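Local structure of pyocin S5 (6THK) at residues Lys356-Ser361 / Ala481-Glu485; Arg95-Val99 / Gln191-Lys195; Ala244-Thr249 / Arg295-Asn300; Arg58-Glu62 / Ala168-Tyr172. The protein is a bacteriocin imported into Pseudomonas aeruginosa, where it probably kills by forming channels that depolarize the cytoplasmic membrane. The protein carries 1 engineered substitution. Residues are numbered along the deposited sequence.

Contact 1. Residues Lys356-Ser361 / Ala481-Glu485; sequences KNIRSS and AMIDE. With ZN (zinc ion), chain H.
Both segments are interhelical: 356-361 runs extended from K356 through S360 (phi -73 to -110°, psi 138 to 180°) before entering helix 361-378, whereas segment 481-485 links helix 468-481 to helix 485-498. Their CA atoms come closest at R359-M482 (5.2 Å) and I358-I483 (5.6 Å). One nearly straight backbone hydrogen bond, R359 N to M482 O at 2.8 Å, joins them, and a water bridges N357 O (2.6 Å) and I483 O (3.0 Å). R359, chi1 m and chi2 t, lies across the link, its CD 3.2 Å from I483 O; NH1 makes a weak hydrogen bond to A481 O (2.9 Å), and NH2 bonds S367. M482 CG packs on I358 CG2 at 3.8 Å, and its CE reaches S360 O at 3.6 Å. S360 N-caps helix 361-378, OG accepting from E363 N. E485 OE2 binds zinc at 2.2 Å with H371 and E489, while OE1 hydrogen-bonds the same S367. Two interhelical connections thus meet within the colicin pore-forming domain, beside a zinc site.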
loop_
_atom_site.group_PDB
_atom_site.type_symbol
_atom_site.label_atom_id
_atom_site.label_comp_id
_atom_site.label_asym_id
_atom_site.label_seq_id
_atom_site.Cartn_x
_atom_site.Cartn_y
_atom_site.Cartn_z
ATOM N N LYS A 356 -2.786 -12.465 52.146
ATOM C CA LYS A 356 -3.823 -12.282 53.157
ATOM C C LYS A 356 -4.621 -10.998 52.871
ATOM O O LYS A 356 -4.157 -10.135 52.116
ATOM C CB LYS A 356 -3.202 -12.211 54.564
ATOM C CG LYS A 356 -2.657 -13.531 55.133
ATOM C CD LYS A 356 -2.327 -13.340 56.631
ATOM C CE LYS A 356 -1.781 -14.574 57.317
ATOM N NZ LYS A 356 -0.477 -15.013 56.739
ATOM N N ASN A 357 -5.833 -10.908 53.445
ATOM C CA ASN A 357 -6.683 -9.720 53.360
ATOM C C ASN A 357 -6.729 -9.067 54.753
ATOM O O ASN A 357 -6.274 -9.663 55.734
ATOM C CB ASN A 357 -8.109 -10.075 52.911
ATOM C CG ASN A 357 -8.221 -10.579 51.503
ATOM O OD1 ASN A 357 -8.015 -9.846 50.528
ATOM N ND2 ASN A 357 -8.605 -11.840 51.382
ATOM N N ILE A 358 -7.274 -7.848 54.836
ATOM C CA ILE A 358 -7.402 -7.109 56.087
ATOM C C ILE A 358 -8.514 -7.740 56.930
ATOM O O ILE A 358 -9.554 -8.117 56.387
ATOM C CB ILE A 358 -7.665 -5.633 55.727
ATOM C CG1 ILE A 358 -6.395 -5.024 55.126
ATOM C CG2 ILE A 358 -8.205 -4.804 56.905
ATOM C CD1 ILE A 358 -6.603 -4.025 54.050
ATOM N N ARG A 359 -8.293 -7.876 58.244
ATOM C CA ARG A 359 -9.298 -8.435 59.150
ATOM C C ARG A 359 -10.424 -7.415 59.411
ATOM O O ARG A 359 -10.428 -6.313 58.851
ATOM C CB ARG A 359 -8.662 -8.877 60.476
ATOM C CG ARG A 359 -7.591 -9.951 60.326
ATOM C CD ARG A 359 -6.805 -10.138 61.604
ATOM N NE ARG A 359 -7.551 -10.903 62.606
ATOM C CZ ARG A 359 -7.211 -10.986 63.887
ATOM N NH1 ARG A 359 -6.145 -10.340 64.342
ATOM N NH2 ARG A 359 -7.946 -11.701 64.729
ATOM N N SER A 360 -11.401 -7.801 60.231
ATOM C CA SER A 360 -12.491 -6.907 60.579
ATOM C C SER A 360 -12.040 -6.132 61.818
ATOM O O SER A 360 -11.150 -6.600 62.531
ATOM C CB SER A 360 -13.754 -7.707 60.873
ATOM O OG SER A 360 -13.529 -8.591 61.959
ATOM N N SER A 361 -12.645 -4.961 62.078
ATOM C CA SER A 361 -12.326 -4.140 63.251
ATOM C C SER A 361 -12.596 -4.926 64.532
ATOM O O SER A 361 -11.761 -4.895 65.419
ATOM C CB SER A 361 -13.111 -2.833 63.239
ATOM O OG SER A 361 -14.487 -3.047 63.508
ATOM N N ALA A 481 -2.186 -6.349 64.145
ATOM C CA ALA A 481 -3.491 -6.755 64.716
ATOM C C ALA A 481 -4.576 -6.848 63.618
ATOM O O ALA A 481 -5.567 -7.563 63.763
ATOM C CB ALA A 481 -3.932 -5.749 65.772
ATOM N N MET A 482 -4.366 -6.123 62.521
ATOM C CA MET A 482 -5.290 -6.054 61.396
ATOM C C MET A 482 -5.016 -7.144 60.355
ATOM O O MET A 482 -5.773 -7.279 59.387
ATOM C CB MET A 482 -5.158 -4.672 60.757
ATOM C CG MET A 482 -6.438 -4.154 60.217
ATOM S SD MET A 482 -7.514 -3.592 61.526
ATOM C CE MET A 482 -9.086 -4.141 60.912
ATOM N N ILE A 483 -3.920 -7.913 60.560
ATOM C CA ILE A 483 -3.458 -8.945 59.635
ATOM C C ILE A 483 -3.519 -10.347 60.238
ATOM O O ILE A 483 -4.324 -11.171 59.799
ATOM C CB ILE A 483 -2.043 -8.599 59.088
ATOM C CG1 ILE A 483 -2.019 -7.193 58.448
ATOM C CG2 ILE A 483 -1.546 -9.680 58.114
ATOM C CD1 ILE A 483 -0.632 -6.621 58.121
ATOM N N ASP A 484 -2.674 -10.607 61.243
ATOM C CA ASP A 484 -2.524 -11.906 61.880
ATOM C C ASP A 484 -2.170 -11.703 63.336
ATOM O O ASP A 484 -1.372 -10.817 63.648
ATOM C CB ASP A 484 -1.360 -12.662 61.179
ATOM C CG ASP A 484 -1.279 -14.161 61.396
ATOM O OD1 ASP A 484 -2.210 -14.726 62.015
ATOM O OD2 ASP A 484 -0.299 -14.783 60.905
ATOM N N GLU A 485 -2.711 -12.570 64.210
ATOM C CA GLU A 485 -2.455 -12.599 65.652
ATOM C C GLU A 485 -0.969 -12.778 65.978
ATOM O O GLU A 485 -0.486 -12.124 66.899
ATOM C CB GLU A 485 -3.282 -13.699 66.347
ATOM C CG GLU A 485 -3.257 -13.634 67.872
ATOM C CD GLU A 485 -4.480 -13.112 68.605
ATOM O OE1 GLU A 485 -5.616 -13.304 68.111
ATOM O OE2 GLU A 485 -4.304 -12.576 69.721
HETATM ZN ZN ZN H . -2.517 -12.591 71.071
HETATM O O HOH W 1 -5.986 -11.719 57.355
#

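Contact 2. Residues Arg95-Val99 / Gln191-Lys195; sequences RQERV and QKALK
R95 stretches across the helix pair, its CD 3.3 Å from K195 N and 3.8 Å from K195 CB, with the guanidinium laid so that L194 CG sits over one face and L194 CD2 is 3.2 Å from NH1. Its chi1 is t and chi3 m. NH1 also approaches Q191 OE1 to 3.0 Å, but the angle is too poor for a hydrogen bond; the charge is instead met by E198, which forms a salt bridge with NE one turn beyond L194. Both segments are regular helix, with V99 N bonded to R95 O (3.1 Å) and K195 N to Q191 O (3.0 Å). The short axes pass 9.7 Å apart at -156°, nearly antiparallel, and the CA register pairs R95 with K195 (6.2 Å) and V99 with Q191 (6.5 Å). Q191, m at chi1 and chi2, puts OE1 3.5 Å from R98 CD, while V99 CG2 meets Q191 CB at 3.9 Å. On the flank, Q96 NE2 lies 3.3 Å from K195 CE. Aliphatic parts of long polar side chains therefore make much of this surface packing. Helix 95-121 packs here on helix 157-212, in its predicted coiled-coil region, and also touches helix 42-87 through R98 on L83.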
loop_
_atom_site.group_PDB
_atom_site.type_symbol
_atom_site.label_atom_id
_atom_site.label_comp_id
_atom_site.label_asym_id
_atom_site.label_seq_id
_atom_site.Cartn_x
_atom_site.Cartn_y
_atom_site.Cartn_z
ATOM N N ARG A 95 -14.034 -4.151 -39.129
ATOM C CA ARG A 95 -13.168 -3.224 -39.823
ATOM C C ARG A 95 -11.898 -3.947 -40.249
ATOM O O ARG A 95 -11.315 -3.637 -41.278
ATOM C CB ARG A 95 -12.836 -2.034 -38.928
ATOM C CG ARG A 95 -12.420 -0.794 -39.693
ATOM C CD ARG A 95 -12.821 0.477 -38.973
ATOM N NE ARG A 95 -14.267 0.604 -38.851
ATOM C CZ ARG A 95 -15.056 1.108 -39.789
ATOM N NH1 ARG A 95 -14.539 1.529 -40.926
ATOM N NH2 ARG A 95 -16.361 1.189 -39.597
ATOM N N GLN A 96 -11.473 -4.920 -39.459
ATOM C CA GLN A 96 -10.278 -5.677 -39.788
ATOM C C GLN A 96 -10.524 -6.538 -41.019
ATOM O O GLN A 96 -9.679 -6.635 -41.897
ATOM C CB GLN A 96 -9.854 -6.546 -38.616
ATOM C CG GLN A 96 -8.469 -7.140 -38.771
ATOM C CD GLN A 96 -7.380 -6.091 -38.680
ATOM O OE1 GLN A 96 -7.245 -5.239 -39.556
ATOM N NE2 GLN A 96 -6.595 -6.150 -37.615
ATOM N N GLU A 97 -11.685 -7.171 -41.061
ATOM C CA GLU A 97 -12.085 -8.009 -42.190
ATOM C C GLU A 97 -12.117 -7.218 -43.513
ATOM O O GLU A 97 -11.625 -7.719 -44.521
ATOM C CB GLU A 97 -13.408 -8.730 -41.902
ATOM C CG GLU A 97 -13.224 -9.899 -40.947
ATOM C CD GLU A 97 -14.475 -10.667 -40.574
ATOM O OE1 GLU A 97 -15.570 -10.058 -40.550
ATOM O OE2 GLU A 97 -14.359 -11.883 -40.303
ATOM N N ARG A 98 -12.609 -5.958 -43.464
ATOM C CA ARG A 98 -12.699 -5.000 -44.567
ATOM C C ARG A 98 -11.298 -4.631 -45.065
ATOM O O ARG A 98 -11.033 -4.729 -46.261
ATOM C CB ARG A 98 -13.463 -3.743 -44.109
ATOM C CG ARG A 98 -14.449 -3.212 -45.148
ATOM C CD ARG A 98 -15.618 -2.465 -44.530
ATOM N NE ARG A 98 -16.880 -3.207 -44.606
ATOM C CZ ARG A 98 -17.759 -3.296 -43.610
ATOM N NH1 ARG A 98 -17.518 -2.706 -42.444
ATOM N NH2 ARG A 98 -18.884 -3.984 -43.770
ATOM N N VAL A 99 -10.400 -4.254 -44.142
ATOM C CA VAL A 99 -9.004 -3.885 -44.402
ATOM C C VAL A 99 -8.253 -5.053 -45.064
ATOM O O VAL A 99 -7.542 -4.840 -46.043
ATOM C CB VAL A 99 -8.317 -3.399 -43.088
ATOM C CG1 VAL A 99 -6.797 -3.342 -43.219
ATOM C CG2 VAL A 99 -8.861 -2.044 -42.657
ATOM N N GLN A 191 -10.253 3.363 -44.190
ATOM C CA GLN A 191 -10.671 2.276 -43.318
ATOM C C GLN A 191 -9.646 2.045 -42.221
ATOM O O GLN A 191 -9.999 1.767 -41.085
ATOM C CB GLN A 191 -10.907 0.998 -44.112
ATOM C CG GLN A 191 -12.099 1.081 -45.037
ATOM C CD GLN A 191 -13.412 0.916 -44.313
ATOM O OE1 GLN A 191 -13.525 0.125 -43.387
ATOM N NE2 GLN A 191 -14.416 1.658 -44.740
ATOM N N LYS A 192 -8.373 2.133 -42.579
ATOM C CA LYS A 192 -7.305 1.960 -41.612
ATOM C C LYS A 192 -7.382 3.060 -40.570
ATOM O O LYS A 192 -7.196 2.817 -39.384
ATOM C CB LYS A 192 -5.949 2.011 -42.304
ATOM C CG LYS A 192 -5.408 0.660 -42.718
ATOM C CD LYS A 192 -4.506 0.799 -43.923
ATOM C CE LYS A 192 -3.368 -0.197 -43.868
ATOM N NZ LYS A 192 -3.567 -1.299 -44.845
ATOM N N ALA A 193 -7.661 4.276 -41.021
ATOM C CA ALA A 193 -7.756 5.407 -40.118
ATOM C C ALA A 193 -8.912 5.222 -39.155
ATOM O O ALA A 193 -8.793 5.507 -37.973
ATOM C CB ALA A 193 -7.921 6.696 -40.899
ATOM N N LEU A 194 -10.033 4.736 -39.666
ATOM C CA LEU A 194 -11.203 4.504 -38.841
ATOM C C LEU A 194 -10.926 3.437 -37.800
ATOM O O LEU A 194 -11.372 3.527 -36.667
ATOM C CB LEU A 194 -12.399 4.111 -39.697
ATOM C CG LEU A 194 -13.386 5.247 -39.937
ATOM C CD1 LEU A 194 -12.695 6.420 -40.609
ATOM C CD2 LEU A 194 -14.558 4.771 -40.771
ATOM N N LYS A 195 -10.204 2.404 -38.200
ATOM C CA LYS A 195 -9.872 1.339 -37.288
ATOM C C LYS A 195 -9.006 1.881 -36.174
ATOM O O LYS A 195 -9.243 1.607 -35.008
ATOM C CB LYS A 195 -9.127 0.236 -38.020
ATOM C CG LYS A 195 -8.985 -1.026 -37.203
ATOM C CD LYS A 195 -7.864 -1.893 -37.725
ATOM C CE LYS A 195 -7.814 -3.194 -36.955
ATOM N NZ LYS A 195 -8.195 -2.993 -35.533
#

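Contact 3. Residues Ala244-Thr249 / Arg295-Asn300; sequences ATRLVT and RLVKLN
A244 begins the segment on one arm of a helical hairpin, the antiparallel pair of helices 237-267 and 272-338 within a predicted coiled coil. The short axes lie 10.0 Å apart and cross at -156°; both segments have regular helical phi/psi, and the nearest CA pairs are T245-L299 and V248-L296, each at 6.5 Å. A244 points toward the partner, its CB 3.9 Å from L299 CD1. T245, chi1 m, sets CG2 3.9 Å from L296 CD1 and OG1 3.6 Å from L299 CD1; OG1 also bonds the carbonyl of L241, one turn earlier. V248, chi1 t, is the buried residue of the contact: CG1 packs on L296 CB at 3.8 Å, while CG2 meets L299 CD1 at 3.9 Å and the aliphatic R295 CD at 3.8 Å. L299 (m, t) thus fits among A244, T245 and V248, and L296 (t, p) swings its end toward T245 and T249. R295 continues onto helix 214-227, touching V218 and L222. T249, chi1 m, bonds back to its own helix, OG1 to T245 O at 2.7 Å, with L296 CD1 3.8 Å from OG1. At the margin, one water donates to T245 OG1 (2.9 Å) and N300 OD1 (3.0 Å).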
loop_
_atom_site.group_PDB
_atom_site.type_symbol
_atom_site.label_atom_id
_atom_site.label_comp_id
_atom_site.label_asym_id
_atom_site.label_seq_id
_atom_site.Cartn_x
_atom_site.Cartn_y
_atom_site.Cartn_z
ATOM N N ALA A 244 5.277 -4.392 6.003
ATOM C CA ALA A 244 4.388 -3.606 5.140
ATOM C C ALA A 244 5.117 -2.392 4.590
ATOM O O ALA A 244 4.902 -2.037 3.436
ATOM C CB ALA A 244 3.148 -3.183 5.892
ATOM N N THR A 245 6.000 -1.777 5.400
ATOM C CA THR A 245 6.814 -0.633 5.001
ATOM C C THR A 245 7.793 -1.055 3.897
ATOM O O THR A 245 8.006 -0.294 2.950
ATOM C CB THR A 245 7.465 0.009 6.230
ATOM O OG1 THR A 245 6.430 0.453 7.111
ATOM C CG2 THR A 245 8.350 1.189 5.878
ATOM N N ARG A 246 8.331 -2.293 3.988
ATOM C CA ARG A 246 9.255 -2.824 2.995
ATOM C C ARG A 246 8.587 -3.046 1.646
ATOM O O ARG A 246 9.177 -2.706 0.618
ATOM C CB ARG A 246 9.954 -4.087 3.503
ATOM C CG ARG A 246 11.254 -3.772 4.219
ATOM C CD ARG A 246 11.946 -4.995 4.797
ATOM N NE ARG A 246 12.225 -4.831 6.227
ATOM C CZ ARG A 246 13.290 -4.211 6.734
ATOM N NH1 ARG A 246 14.206 -3.685 5.925
ATOM N NH2 ARG A 246 13.446 -4.107 8.045
ATOM N N LEU A 247 7.345 -3.559 1.643
ATOM C CA LEU A 247 6.584 -3.787 0.423
ATOM C C LEU A 247 6.278 -2.485 -0.303
ATOM O O LEU A 247 6.521 -2.390 -1.501
ATOM C CB LEU A 247 5.277 -4.548 0.716
ATOM C CG LEU A 247 5.388 -6.044 1.027
ATOM C CD1 LEU A 247 4.033 -6.626 1.293
ATOM C CD2 LEU A 247 6.030 -6.805 -0.121
ATOM N N VAL A 248 5.752 -1.490 0.423
ATOM C CA VAL A 248 5.401 -0.173 -0.103
ATOM C C VAL A 248 6.651 0.541 -0.655
ATOM O O VAL A 248 6.612 1.016 -1.786
ATOM C CB VAL A 248 4.644 0.660 0.963
ATOM C CG1 VAL A 248 4.318 2.060 0.456
ATOM C CG2 VAL A 248 3.367 -0.056 1.386
ATOM N N THR A 249 7.765 0.560 0.115
ATOM C CA THR A 249 9.028 1.179 -0.307
ATOM C C THR A 249 9.550 0.564 -1.615
ATOM O O THR A 249 9.891 1.311 -2.539
ATOM C CB THR A 249 10.052 1.159 0.828
ATOM O OG1 THR A 249 9.461 1.794 1.959
ATOM C CG2 THR A 249 11.334 1.884 0.474
ATOM N N ARG A 295 0.114 5.861 1.622
ATOM C CA ARG A 295 0.121 4.644 2.446
ATOM C C ARG A 295 1.363 4.627 3.339
ATOM O O ARG A 295 1.247 4.350 4.535
ATOM C CB ARG A 295 0.140 3.426 1.524
ATOM C CG ARG A 295 -0.097 2.075 2.191
ATOM C CD ARG A 295 -0.302 1.003 1.136
ATOM N NE ARG A 295 -1.208 1.447 0.068
ATOM C CZ ARG A 295 -2.437 0.985 -0.122
ATOM N NH1 ARG A 295 -2.922 0.025 0.660
ATOM N NH2 ARG A 295 -3.185 1.461 -1.110
ATOM N N LEU A 296 2.543 4.947 2.752
ATOM C CA LEU A 296 3.830 5.006 3.446
ATOM C C LEU A 296 3.825 6.011 4.595
ATOM O O LEU A 296 4.331 5.692 5.668
ATOM C CB LEU A 296 4.970 5.286 2.449
ATOM C CG LEU A 296 6.418 5.180 2.956
ATOM C CD1 LEU A 296 6.689 3.860 3.652
ATOM C CD2 LEU A 296 7.395 5.375 1.822
ATOM N N VAL A 297 3.211 7.196 4.391
ATOM C CA VAL A 297 3.083 8.251 5.409
ATOM C C VAL A 297 2.321 7.704 6.636
ATOM O O VAL A 297 2.780 7.888 7.775
ATOM C CB VAL A 297 2.434 9.542 4.829
ATOM C CG1 VAL A 297 1.954 10.481 5.934
ATOM C CG2 VAL A 297 3.393 10.270 3.892
ATOM N N LYS A 298 1.172 7.024 6.386
ATOM C CA LYS A 298 0.346 6.421 7.438
ATOM C C LYS A 298 1.152 5.347 8.177
ATOM O O LYS A 298 1.074 5.279 9.395
ATOM C CB LYS A 298 -0.959 5.803 6.876
ATOM C CG LYS A 298 -1.745 6.641 5.866
ATOM C CD LYS A 298 -2.694 7.689 6.474
ATOM C CE LYS A 298 -2.326 9.119 6.086
ATOM N NZ LYS A 298 -2.283 9.338 4.603
ATOM N N LEU A 299 1.941 4.528 7.437
ATOM C CA LEU A 299 2.776 3.468 8.008
ATOM C C LEU A 299 3.878 4.025 8.916
ATOM O O LEU A 299 4.169 3.422 9.942
ATOM C CB LEU A 299 3.408 2.589 6.913
ATOM C CG LEU A 299 2.531 1.597 6.135
ATOM C CD1 LEU A 299 3.394 0.704 5.260
ATOM C CD2 LEU A 299 1.685 0.727 7.045
ATOM N N ASN A 300 4.494 5.155 8.526
ATOM C CA ASN A 300 5.552 5.835 9.268
ATOM C C ASN A 300 5.029 6.396 10.574
ATOM O O ASN A 300 5.713 6.320 11.590
ATOM C CB ASN A 300 6.144 6.962 8.438
ATOM C CG ASN A 300 6.977 6.518 7.269
ATOM O OD1 ASN A 300 7.408 5.357 7.166
ATOM N ND2 ASN A 300 7.234 7.459 6.377
HETATM O O HOH W 2 6.865 2.864 8.716
#

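Contact 4. Residues Arg58-Glu62 / Ala168-Tyr172; sequences RSIFE and AVAYY
This is apolar and aromatic packing between two near-parallel helices, 42-87 and 157-212, far out toward one end of the elongated chain. The short axes are 9.6 Å apart at -20°, both segments are regular helix, and the CA register is I60-V169 (6.1 Å) and F61-Y172 (7.2 Å). I60 points toward the partner with chi1 m and chi2 t: CG1 meets V169 CG2 at 3.7 Å, and CG2 lies 4.0 Å from A168 CB, 3.6 Å from A168 O and 3.6 Å from Y172 CD2, at the edge of that ring. F61 (chi1 t) and Y172 (chi1 m) meet obliquely, centroids 5.8 Å apart and planes at 57°, with F61 CD1 3.7 Å from Y172 CZ; F61 CA sits over one face of the tyrosine ring. The F61 side chain also touches E129. Y172 OH hydrogen-bonds E129, which with D127 binds zinc, so this helix-helix packing adjoins a metal site, with Y172 contributing to its second shell.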
loop_
_atom_site.group_PDB
_atom_site.type_symbol
_atom_site.label_atom_id
_atom_site.label_comp_id
_atom_site.label_asym_id
_atom_site.label_seq_id
_atom_site.Cartn_x
_atom_site.Cartn_y
_atom_site.Cartn_z
ATOM N N ARG A 58 -8.939 2.306 -82.746
ATOM C CA ARG A 58 -10.157 2.934 -82.286
ATOM C C ARG A 58 -10.959 1.987 -81.388
ATOM O O ARG A 58 -11.557 2.418 -80.413
ATOM C CB ARG A 58 -10.980 3.401 -83.472
ATOM C CG ARG A 58 -12.388 3.796 -83.117
ATOM C CD ARG A 58 -12.454 5.244 -82.693
ATOM N NE ARG A 58 -13.800 5.579 -82.259
ATOM C CZ ARG A 58 -14.354 6.769 -82.417
ATOM N NH1 ARG A 58 -13.674 7.747 -82.995
ATOM N NH2 ARG A 58 -15.589 6.976 -81.993
ATOM N N SER A 59 -11.009 0.708 -81.742
ATOM C CA SER A 59 -11.714 -0.275 -80.925
ATOM C C SER A 59 -11.060 -0.438 -79.557
ATOM O O SER A 59 -11.734 -0.480 -78.543
ATOM C CB SER A 59 -11.773 -1.621 -81.636
ATOM O OG SER A 59 -12.666 -1.564 -82.727
ATOM N N ILE A 60 -9.738 -0.510 -79.550
ATOM C CA ILE A 60 -8.926 -0.631 -78.325
ATOM C C ILE A 60 -9.215 0.531 -77.384
ATOM O O ILE A 60 -9.393 0.329 -76.187
ATOM C CB ILE A 60 -7.405 -0.736 -78.692
ATOM C CG1 ILE A 60 -7.073 -2.145 -79.251
ATOM C CG2 ILE A 60 -6.461 -0.320 -77.530
ATOM C CD1 ILE A 60 -5.702 -2.349 -79.904
ATOM N N PHE A 61 -9.266 1.742 -77.945
ATOM C CA PHE A 61 -9.533 2.981 -77.251
ATOM C C PHE A 61 -10.955 3.024 -76.708
ATOM O O PHE A 61 -11.171 3.533 -75.613
ATOM C CB PHE A 61 -9.224 4.183 -78.151
ATOM C CG PHE A 61 -9.769 5.481 -77.622
ATOM C CD1 PHE A 61 -9.247 6.053 -76.471
ATOM C CD2 PHE A 61 -10.850 6.098 -78.236
ATOM C CE1 PHE A 61 -9.779 7.228 -75.957
ATOM C CE2 PHE A 61 -11.373 7.285 -77.734
ATOM C CZ PHE A 61 -10.830 7.849 -76.603
ATOM N N GLU A 62 -11.920 2.499 -77.481
ATOM C CA GLU A 62 -13.327 2.406 -77.101
ATOM C C GLU A 62 -13.497 1.418 -75.935
ATOM O O GLU A 62 -14.154 1.767 -74.956
ATOM C CB GLU A 62 -14.201 2.006 -78.306
ATOM C CG GLU A 62 -14.235 3.035 -79.420
ATOM C CD GLU A 62 -14.734 4.385 -78.947
ATOM O OE1 GLU A 62 -15.689 4.432 -78.136
ATOM O OE2 GLU A 62 -14.112 5.397 -79.340
ATOM N N ALA A 168 -0.917 -1.391 -77.189
ATOM C CA ALA A 168 -1.984 -0.379 -77.135
ATOM C C ALA A 168 -3.039 -0.794 -76.098
ATOM O O ALA A 168 -3.549 0.056 -75.374
ATOM C CB ALA A 168 -2.631 -0.208 -78.501
ATOM N N VAL A 169 -3.345 -2.110 -76.021
ATOM C CA VAL A 169 -4.273 -2.675 -75.034
ATOM C C VAL A 169 -3.625 -2.490 -73.666
ATOM O O VAL A 169 -4.254 -1.896 -72.787
ATOM C CB VAL A 169 -4.640 -4.154 -75.338
ATOM C CG1 VAL A 169 -5.250 -4.845 -74.125
ATOM C CG2 VAL A 169 -5.581 -4.239 -76.527
ATOM N N ALA A 170 -2.334 -2.904 -73.528
ATOM C CA ALA A 170 -1.520 -2.745 -72.317
ATOM C C ALA A 170 -1.549 -1.305 -71.785
ATOM O O ALA A 170 -1.738 -1.127 -70.577
ATOM C CB ALA A 170 -0.086 -3.174 -72.587
ATOM N N TYR A 171 -1.422 -0.281 -72.687
ATOM C CA TYR A 171 -1.457 1.142 -72.315
ATOM C C TYR A 171 -2.772 1.545 -71.646
ATOM O O TYR A 171 -2.741 2.216 -70.613
ATOM C CB TYR A 171 -1.151 2.057 -73.511
ATOM C CG TYR A 171 -1.448 3.526 -73.267
ATOM C CD1 TYR A 171 -0.642 4.293 -72.429
ATOM C CD2 TYR A 171 -2.544 4.144 -73.862
ATOM C CE1 TYR A 171 -0.924 5.634 -72.181
ATOM C CE2 TYR A 171 -2.837 5.486 -73.620
ATOM C CZ TYR A 171 -2.015 6.232 -72.791
ATOM O OH TYR A 171 -2.296 7.560 -72.558
ATOM N N TYR A 172 -3.913 1.169 -72.240
ATOM C CA TYR A 172 -5.224 1.500 -71.689
ATOM C C TYR A 172 -5.586 0.622 -70.481
ATOM O O TYR A 172 -6.403 1.037 -69.663
ATOM C CB TYR A 172 -6.311 1.491 -72.783
ATOM C CG TYR A 172 -6.155 2.603 -73.800
ATOM C CD1 TYR A 172 -6.303 3.940 -73.432
ATOM C CD2 TYR A 172 -5.875 2.322 -75.135
ATOM C CE1 TYR A 172 -6.147 4.970 -74.362
ATOM C CE2 TYR A 172 -5.747 3.341 -76.081
ATOM C CZ TYR A 172 -5.873 4.664 -75.687
ATOM O OH TYR A 172 -5.717 5.677 -76.600
#

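In the fold
From the N terminus, helix 42-87 first meets helix 157-212 in contact 4, closing a loop of 105 residues. Helix 95-121, which follows helix 42-87, pairs with a later part of helix 157-212 in contact 2. These two contacts alternate along the chain and so cross, their centres 35 Å apart, with helix 157-212 as their shared partner. Contact 3 follows in series, closing the shorter loop of 45 residues between helices 237-267 and 272-338 near the centre of the chain. Helix 272-338 then runs on toward the helices around contact 1, which ties two interhelical connections of the pore-forming domain across 119 residues. Contacts 1 and 4 lie on opposite sides of the chain's centre, 137 Å apart between centres.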